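Local atomic coordinates of serpin B3 (PDB entry 4ZK3), a protein that probably inhibits proteases as a member of the serpin family, and gives rise to Pso p27, an aggregating form linked to psoriasis. Residues A[222-233]-A[269-280]. Numbering follows the deposited sequence.
Sequences ASLEDVQAKVLE and WTSLQNMRETRV
The indole of Trp269 lies over the hairpin formed by residues 222-233. Leu224 takes one face: its CD1 sits 3.5 Å above the ring plane, offset toward the rim, and is 3.7 Å from Trp269 CE3. The other methyl, Leu224 CD2, makes an off-centre CH-pi contact with the five-membered ring, 28° off its normal. On the same side as Leu224, Val227 points back at the indole and meets its outer end obliquely, with CG1 3.7 Å from Trp269 CH2. Asp226 OD1 also sits on this side, above Trp269 CZ2, in loose contact, with the carboxylate plane 23° from that of the ring. Leu224 CG is anti to the carbonyl carbon, beside the backbone N, and both methyls meet the indole.

Further along, Ala222 CB rests 3.7 Å from Asn274 O and also touches Met275 CG. The Met275 chain bends at chi3 (-50°) and brings CE to 4.0 Å from Glu233 CB. Val231 CG1 packs on Thr270 CG2 where the two side chains cross at about a right angle. The Glu233 carboxylate passes Leu272 CD1, 3.8 Å from OE1, while His220 and Ser242 bind its two oxygens.

This is packing within the serpin fold. The end of helix 263-269, Trp269, and the turn that follows cover the hairpin of strands 206-224 and 229-235, which has a G1 beta bulge at Gln228 and Ala229 opposite Leu224. Thr270 OG1 bonds back to Leu266 O in that helix. The chain then turns into strand 276-294, which pairs antiparallel with strand 206-224, while strand 241-248 flanks 229-235 and adds Ile244 beside Val231 and Thr270.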
ATOM      1  N   ALA A 222      -6.036 -22.133  -7.704  1.00 30.55           N
ATOM      2  CA  ALA A 222      -5.236 -23.132  -7.047  1.00 33.51           C
ATOM      3  C   ALA A 222      -5.815 -23.458  -5.685  1.00 35.73           C
ATOM      4  O   ALA A 222      -6.306 -22.579  -4.947  1.00 35.56           O
ATOM      5  CB  ALA A 222      -3.809 -22.679  -6.913  1.00 34.32           C
ATOM      6  N   SER A 223      -5.780 -24.742  -5.362  1.00 35.46           N
ATOM      7  CA  SER A 223      -6.103 -25.202  -4.049  1.00 36.27           C
ATOM      8  C   SER A 223      -4.828 -25.413  -3.272  1.00 37.81           C
ATOM      9  O   SER A 223      -3.985 -26.161  -3.701  1.00 42.44           O
ATOM     10  CB  SER A 223      -6.835 -26.527  -4.121  1.00 43.13           C
ATOM     11  OG  SER A 223      -6.708 -27.119  -2.837  1.00 52.08           O
ATOM     12  N   LEU A 224      -4.690 -24.782  -2.116  1.00 38.30           N
ATOM     13  CA  LEU A 224      -3.499 -24.901  -1.288  1.00 39.38           C
ATOM     14  C   LEU A 224      -3.849 -25.812  -0.133  1.00 50.45           C
ATOM     15  O   LEU A 224      -4.036 -25.386   1.019  1.00 47.31           O
ATOM     16  CB  LEU A 224      -3.071 -23.543  -0.793  1.00 40.51           C
ATOM     17  CG  LEU A 224      -3.090 -22.387  -1.799  1.00 40.58           C
ATOM     18  CD1 LEU A 224      -2.764 -21.137  -1.000  1.00 44.36           C
ATOM     19  CD2 LEU A 224      -2.112 -22.568  -2.959  1.00 38.96           C
ATOM     20  N   GLU A 225      -4.031 -27.083  -0.461  1.00 63.57           N
ATOM     21  CA  GLU A 225      -4.307 -28.055   0.581  1.00 73.18           C
ATOM     22  C   GLU A 225      -2.992 -28.211   1.303  1.00 59.10           C
ATOM     23  O   GLU A 225      -2.027 -28.680   0.719  1.00 68.99           O
ATOM     24  CB  GLU A 225      -4.835 -29.399   0.036  1.00 81.37           C
ATOM     25  CG  GLU A 225      -4.975 -30.529   1.084  1.00 89.64           C
ATOM     26  CD  GLU A 225      -5.123 -30.083   2.566  1.00 98.12           C
ATOM     27  OE1 GLU A 225      -5.477 -28.909   2.879  1.00 88.42           O
ATOM     28  OE2 GLU A 225      -4.875 -30.939   3.453  1.00100.64           O
ATOM     29  N   ASP A 226      -2.969 -27.813   2.561  1.00 51.76           N
ATOM     30  CA  ASP A 226      -1.741 -27.663   3.325  1.00 59.79           C
ATOM     31  C   ASP A 226      -1.877 -26.495   4.310  1.00 58.87           C
ATOM     32  O   ASP A 226      -1.575 -26.655   5.497  1.00 60.07           O
ATOM     33  CB  ASP A 226      -0.463 -27.522   2.450  1.00 64.06           C
ATOM     34  CG  ASP A 226      -0.483 -26.294   1.519  1.00 71.44           C
ATOM     35  OD1 ASP A 226      -0.803 -25.200   2.009  1.00 83.41           O
ATOM     36  OD2 ASP A 226      -0.136 -26.390   0.313  1.00 64.60           O
ATOM     37  N   VAL A 227      -2.318 -25.331   3.817  1.00 56.64           N
ATOM     38  CA  VAL A 227      -2.811 -24.242   4.697  1.00 50.33           C
ATOM     39  C   VAL A 227      -4.330 -24.223   4.727  1.00 45.98           C
ATOM     40  O   VAL A 227      -4.911 -23.364   5.397  1.00 49.55           O
ATOM     41  CB  VAL A 227      -2.288 -22.838   4.322  1.00 50.07           C
ATOM     42  CG1 VAL A 227      -0.861 -22.687   4.805  1.00 54.05           C
ATOM     43  CG2 VAL A 227      -2.409 -22.561   2.836  1.00 51.03           C
ATOM     44  N   GLN A 228      -4.934 -25.188   4.010  1.00 38.81           N
ATOM     45  CA  GLN A 228      -6.362 -25.398   3.892  1.00 40.19           C
ATOM     46  C   GLN A 228      -6.966 -24.087   3.378  1.00 38.77           C
ATOM     47  O   GLN A 228      -7.757 -23.456   4.047  1.00 37.65           O
ATOM     48  CB  GLN A 228      -6.990 -25.847   5.240  1.00 47.46           C
ATOM     49  CG  GLN A 228      -6.573 -27.231   5.779  1.00 47.94           C
ATOM     50  CD  GLN A 228      -5.125 -27.269   6.302  1.00 54.86           C
ATOM     51  OE1 GLN A 228      -4.761 -26.578   7.279  1.00 55.81           O
ATOM     52  NE2 GLN A 228      -4.283 -28.074   5.642  1.00 59.87           N
ATOM     53  N   ALA A 229      -6.536 -23.660   2.201  1.00 35.45           N
ATOM     54  CA  ALA A 229      -7.026 -22.412   1.611  1.00 33.95           C
ATOM     55  C   ALA A 229      -7.110 -22.567   0.125  1.00 35.42           C
ATOM     56  O   ALA A 229      -6.596 -23.543  -0.449  1.00 40.55           O
ATOM     57  CB  ALA A 229      -6.083 -21.267   1.947  1.00 33.56           C
ATOM     58  N   LYS A 230      -7.768 -21.608  -0.501  1.00 31.48           N
ATOM     59  CA  LYS A 230      -7.770 -21.486  -1.935  1.00 32.01           C
ATOM     60  C   LYS A 230      -7.268 -20.112  -2.377  1.00 28.37           C
ATOM     61  O   LYS A 230      -7.288 -19.124  -1.588  1.00 26.54           O
ATOM     62  CB  LYS A 230      -9.152 -21.717  -2.472  1.00 34.41           C
ATOM     63  CG  LYS A 230      -9.677 -23.130  -2.239  1.00 39.24           C
ATOM     64  CD  LYS A 230     -11.153 -23.162  -2.598  1.00 42.69           C
ATOM     65  CE  LYS A 230     -11.778 -24.528  -2.369  1.00 45.80           C
ATOM     66  NZ  LYS A 230     -13.248 -24.473  -2.651  1.00 46.06           N
ATOM     67  N   VAL A 231      -6.796 -20.076  -3.610  1.00 28.82           N
ATOM     68  CA  VAL A 231      -6.268 -18.845  -4.263  1.00 31.98           C
ATOM     69  C   VAL A 231      -6.923 -18.586  -5.591  1.00 28.89           C
ATOM     70  O   VAL A 231      -7.025 -19.482  -6.408  1.00 30.91           O
ATOM     71  CB  VAL A 231      -4.737 -18.919  -4.498  1.00 34.64           C
ATOM     72  CG1 VAL A 231      -4.218 -17.599  -5.021  1.00 38.11           C
ATOM     73  CG2 VAL A 231      -4.056 -19.154  -3.204  1.00 38.62           C
ATOM     74  N   LEU A 232      -7.336 -17.341  -5.832  1.00 28.27           N
ATOM     75  CA  LEU A 232      -7.904 -16.951  -7.088  1.00 26.43           C
ATOM     76  C   LEU A 232      -7.293 -15.669  -7.646  1.00 27.35           C
ATOM     77  O   LEU A 232      -7.076 -14.709  -6.901  1.00 24.63           O
ATOM     78  CB  LEU A 232      -9.422 -16.762  -6.943  1.00 29.09           C
ATOM     79  CG  LEU A 232     -10.253 -16.691  -8.205  1.00 28.66           C
ATOM     80  CD1 LEU A 232     -10.362 -18.069  -8.831  1.00 34.06           C
ATOM     81  CD2 LEU A 232     -11.646 -16.245  -7.880  1.00 30.66           C
ATOM     82  N   GLU A 233      -7.060 -15.637  -8.968  1.00 24.58           N
ATOM     83  CA  GLU A 233      -6.669 -14.410  -9.665  1.00 26.32           C
ATOM     84  C   GLU A 233      -7.871 -13.885 -10.435  1.00 25.90           C
ATOM     85  O   GLU A 233      -8.463 -14.585 -11.230  1.00 27.36           O
ATOM     86  CB  GLU A 233      -5.470 -14.621 -10.623  1.00 29.47           C
ATOM     87  CG  GLU A 233      -5.096 -13.395 -11.426  1.00 27.28           C
ATOM     88  CD  GLU A 233      -4.465 -13.668 -12.754  1.00 30.39           C
ATOM     89  OE1 GLU A 233      -4.788 -14.689 -13.397  1.00 30.02           O
ATOM     90  OE2 GLU A 233      -3.692 -12.792 -13.188  1.00 26.43           O
ATOM     91  N   TRP A 269       2.716 -19.678  -4.317  1.00 35.23           N
ATOM     92  CA  TRP A 269       1.312 -20.027  -4.403  1.00 35.75           C
ATOM     93  C   TRP A 269       0.508 -19.205  -5.413  1.00 34.63           C
ATOM     94  O   TRP A 269      -0.524 -19.681  -5.929  1.00 32.11           O
ATOM     95  CB  TRP A 269       0.650 -19.862  -3.030  1.00 36.42           C
ATOM     96  CG  TRP A 269       1.207 -20.796  -1.971  1.00 40.05           C
ATOM     97  CD1 TRP A 269       1.908 -21.952  -2.191  1.00 44.75           C
ATOM     98  CD2 TRP A 269       1.074 -20.677  -0.560  1.00 42.03           C
ATOM     99  NE1 TRP A 269       2.239 -22.536  -0.998  1.00 46.88           N
ATOM    100  CE2 TRP A 269       1.725 -21.788   0.020  1.00 45.65           C
ATOM    101  CE3 TRP A 269       0.464 -19.744   0.282  1.00 43.31           C
ATOM    102  CZ2 TRP A 269       1.771 -21.995   1.399  1.00 48.46           C
ATOM    103  CZ3 TRP A 269       0.532 -19.936   1.658  1.00 46.73           C
ATOM    104  CH2 TRP A 269       1.167 -21.058   2.201  1.00 46.21           C
ATOM    105  N   THR A 270       0.943 -17.961  -5.646  1.00 37.66           N
ATOM    106  CA  THR A 270       0.128 -17.014  -6.398  1.00 37.37           C
ATOM    107  C   THR A 270       0.748 -16.727  -7.740  1.00 38.12           C
ATOM    108  O   THR A 270       0.335 -15.790  -8.410  1.00 43.16           O
ATOM    109  CB  THR A 270      -0.093 -15.681  -5.665  1.00 35.92           C
ATOM    110  OG1 THR A 270       1.136 -14.940  -5.661  1.00 34.86           O
ATOM    111  CG2 THR A 270      -0.613 -15.908  -4.241  1.00 36.03           C
ATOM    112  N   SER A 271       1.710 -17.528  -8.181  1.00 37.25           N
ATOM    113  CA  SER A 271       2.194 -17.314  -9.524  1.00 39.57           C
ATOM    114  C   SER A 271       1.301 -18.098 -10.500  1.00 41.47           C
ATOM    115  O   SER A 271       0.807 -19.187 -10.177  1.00 41.93           O
ATOM    116  CB  SER A 271       3.642 -17.775  -9.684  1.00 45.73           C
ATOM    117  OG  SER A 271       3.655 -19.163  -9.461  1.00 49.35           O
ATOM    118  N   LEU A 272       1.139 -17.546 -11.697  1.00 39.57           N
ATOM    119  CA  LEU A 272       0.537 -18.230 -12.855  1.00 42.01           C
ATOM    120  C   LEU A 272       1.079 -19.646 -13.056  1.00 43.09           C
ATOM    121  O   LEU A 272       0.328 -20.605 -13.160  1.00 45.32           O
ATOM    122  CB  LEU A 272       0.793 -17.393 -14.129  1.00 46.12           C
ATOM    123  CG  LEU A 272      -0.345 -16.469 -14.577  1.00 49.44           C
ATOM    124  CD1 LEU A 272      -1.210 -16.016 -13.415  1.00 50.82           C
ATOM    125  CD2 LEU A 272       0.167 -15.281 -15.401  1.00 47.29           C
ATOM    126  N   GLN A 273       2.395 -19.759 -13.102  1.00 41.87           N
ATOM    127  CA  GLN A 273       3.075 -21.030 -13.110  1.00 45.07           C
ATOM    128  C   GLN A 273       2.376 -22.105 -12.254  1.00 43.63           C
ATOM    129  O   GLN A 273       2.294 -23.256 -12.650  1.00 43.91           O
ATOM    130  CB  GLN A 273       4.497 -20.747 -12.614  1.00 53.81           C
ATOM    131  CG  GLN A 273       5.403 -21.923 -12.330  1.00 57.96           C
ATOM    132  CD  GLN A 273       5.593 -22.788 -13.540  1.00 60.39           C
ATOM    133  OE1 GLN A 273       5.314 -23.981 -13.486  1.00 65.36           O
ATOM    134  NE2 GLN A 273       6.082 -22.203 -14.633  1.00 62.94           N
ATOM    135  N   ASN A 274       1.862 -21.746 -11.081  1.00 39.97           N
ATOM    136  CA  ASN A 274       1.303 -22.740 -10.142  1.00 38.57           C
ATOM    137  C   ASN A 274      -0.185 -22.645  -9.891  1.00 32.77           C
ATOM    138  O   ASN A 274      -0.685 -23.127  -8.885  1.00 35.25           O
ATOM    139  CB  ASN A 274       2.006 -22.612  -8.800  1.00 38.92           C
ATOM    140  CG  ASN A 274       3.485 -22.799  -8.930  1.00 42.88           C
ATOM    141  OD1 ASN A 274       3.934 -23.437  -9.886  1.00 47.16           O
ATOM    142  ND2 ASN A 274       4.258 -22.270  -7.969  1.00 38.94           N
ATOM    143  N   MET A 275      -0.873 -22.041 -10.817  1.00 33.59           N
ATOM    144  CA  MET A 275      -2.310 -22.040 -10.841  1.00 35.34           C
ATOM    145  C   MET A 275      -2.788 -22.562 -12.207  1.00 34.60           C
ATOM    146  O   MET A 275      -2.007 -22.706 -13.145  1.00 36.71           O
ATOM    147  CB  MET A 275      -2.780 -20.615 -10.609  1.00 31.87           C
ATOM    148  CG  MET A 275      -2.141 -19.927  -9.418  1.00 33.14           C
ATOM    149  SD  MET A 275      -2.782 -18.253  -9.118  1.00 36.33           S
ATOM    150  CE  MET A 275      -2.675 -17.488 -10.708  1.00 36.01           C
ATOM    151  N   ARG A 276      -4.086 -22.832 -12.315  1.00 36.22           N
ATOM    152  CA  ARG A 276      -4.636 -23.447 -13.505  1.00 34.60           C
ATOM    153  C   ARG A 276      -5.949 -22.779 -13.840  1.00 36.11           C
ATOM    154  O   ARG A 276      -6.736 -22.486 -12.945  1.00 35.87           O
ATOM    155  CB  ARG A 276      -4.893 -24.962 -13.250  1.00 36.17           C
ATOM    156  CG  ARG A 276      -3.723 -25.724 -12.629  1.00 35.95           C
ATOM    157  CD  ARG A 276      -2.674 -25.875 -13.711  1.00 39.31           C
ATOM    158  NE  ARG A 276      -1.432 -26.522 -13.316  1.00 36.61           N
ATOM    159  CZ  ARG A 276      -0.263 -25.925 -13.119  1.00 42.12           C
ATOM    160  NH1 ARG A 276      -0.134 -24.603 -13.177  1.00 41.32           N
ATOM    161  NH2 ARG A 276       0.798 -26.669 -12.807  1.00 48.72           N
ATOM    162  N   GLU A 277      -6.221 -22.613 -15.126  1.00 38.09           N
ATOM    163  CA  GLU A 277      -7.530 -22.146 -15.572  1.00 44.16           C
ATOM    164  C   GLU A 277      -8.535 -23.192 -15.146  1.00 39.24           C
ATOM    165  O   GLU A 277      -8.244 -24.357 -15.252  1.00 39.05           O
ATOM    166  CB  GLU A 277      -7.546 -21.931 -17.081  1.00 48.34           C
ATOM    167  CG  GLU A 277      -6.896 -20.620 -17.491  1.00 54.29           C
ATOM    168  CD  GLU A 277      -7.692 -19.396 -17.020  1.00 64.45           C
ATOM    169  OE1 GLU A 277      -7.125 -18.284 -17.076  1.00 71.19           O
ATOM    170  OE2 GLU A 277      -8.871 -19.536 -16.583  1.00 67.49           O
ATOM    171  N   THR A 278      -9.649 -22.756 -14.561  1.00 39.58           N
ATOM    172  CA  THR A 278     -10.608 -23.593 -13.820  1.00 38.25           C
ATOM    173  C   THR A 278     -11.916 -22.790 -13.753  1.00 42.21           C
ATOM    174  O   THR A 278     -11.875 -21.537 -13.554  1.00 39.69           O
ATOM    175  CB  THR A 278     -10.146 -23.805 -12.344  1.00 43.47           C
ATOM    176  OG1 THR A 278      -8.766 -24.189 -12.279  1.00 37.54           O
ATOM    177  CG2 THR A 278     -11.024 -24.829 -11.608  1.00 40.95           C
ATOM    178  N   ARG A 279     -13.063 -23.453 -13.913  1.00 40.56           N
ATOM    179  CA  ARG A 279     -14.380 -22.778 -13.798  1.00 42.18           C
ATOM    180  C   ARG A 279     -14.857 -22.676 -12.347  1.00 41.76           C
ATOM    181  O   ARG A 279     -14.881 -23.679 -11.644  1.00 44.74           O
ATOM    182  CB  ARG A 279     -15.409 -23.511 -14.636  1.00 49.00           C
ATOM    183  CG  ARG A 279     -14.989 -23.627 -16.101  1.00 56.26           C
ATOM    184  CD  ARG A 279     -16.045 -24.274 -16.987  1.00 60.10           C
ATOM    185  NE  ARG A 279     -15.590 -25.585 -17.461  1.00 68.06           N
ATOM    186  CZ  ARG A 279     -15.831 -26.746 -16.851  1.00 71.32           C
ATOM    187  NH1 ARG A 279     -16.541 -26.800 -15.724  1.00 73.12           N
ATOM    188  NH2 ARG A 279     -15.362 -27.874 -17.378  1.00 74.73           N
ATOM    189  N   VAL A 280     -15.222 -21.464 -11.900  1.00 40.55           N
ATOM    190  CA  VAL A 280     -15.547 -21.173 -10.466  1.00 40.70           C
ATOM    191  C   VAL A 280     -16.927 -20.400 -10.261  1.00 39.63           C
ATOM    192  O   VAL A 280     -17.076 -19.414 -11.065  1.00 40.61           O
ATOM    193  CB  VAL A 280     -14.331 -20.325  -9.963  1.00 41.70           C
ATOM    194  CG1 VAL A 280     -14.484 -19.893  -8.505  1.00 42.91           C
ATOM    195  CG2 VAL A 280     -12.994 -21.084 -10.174  1.00 40.43           C
TER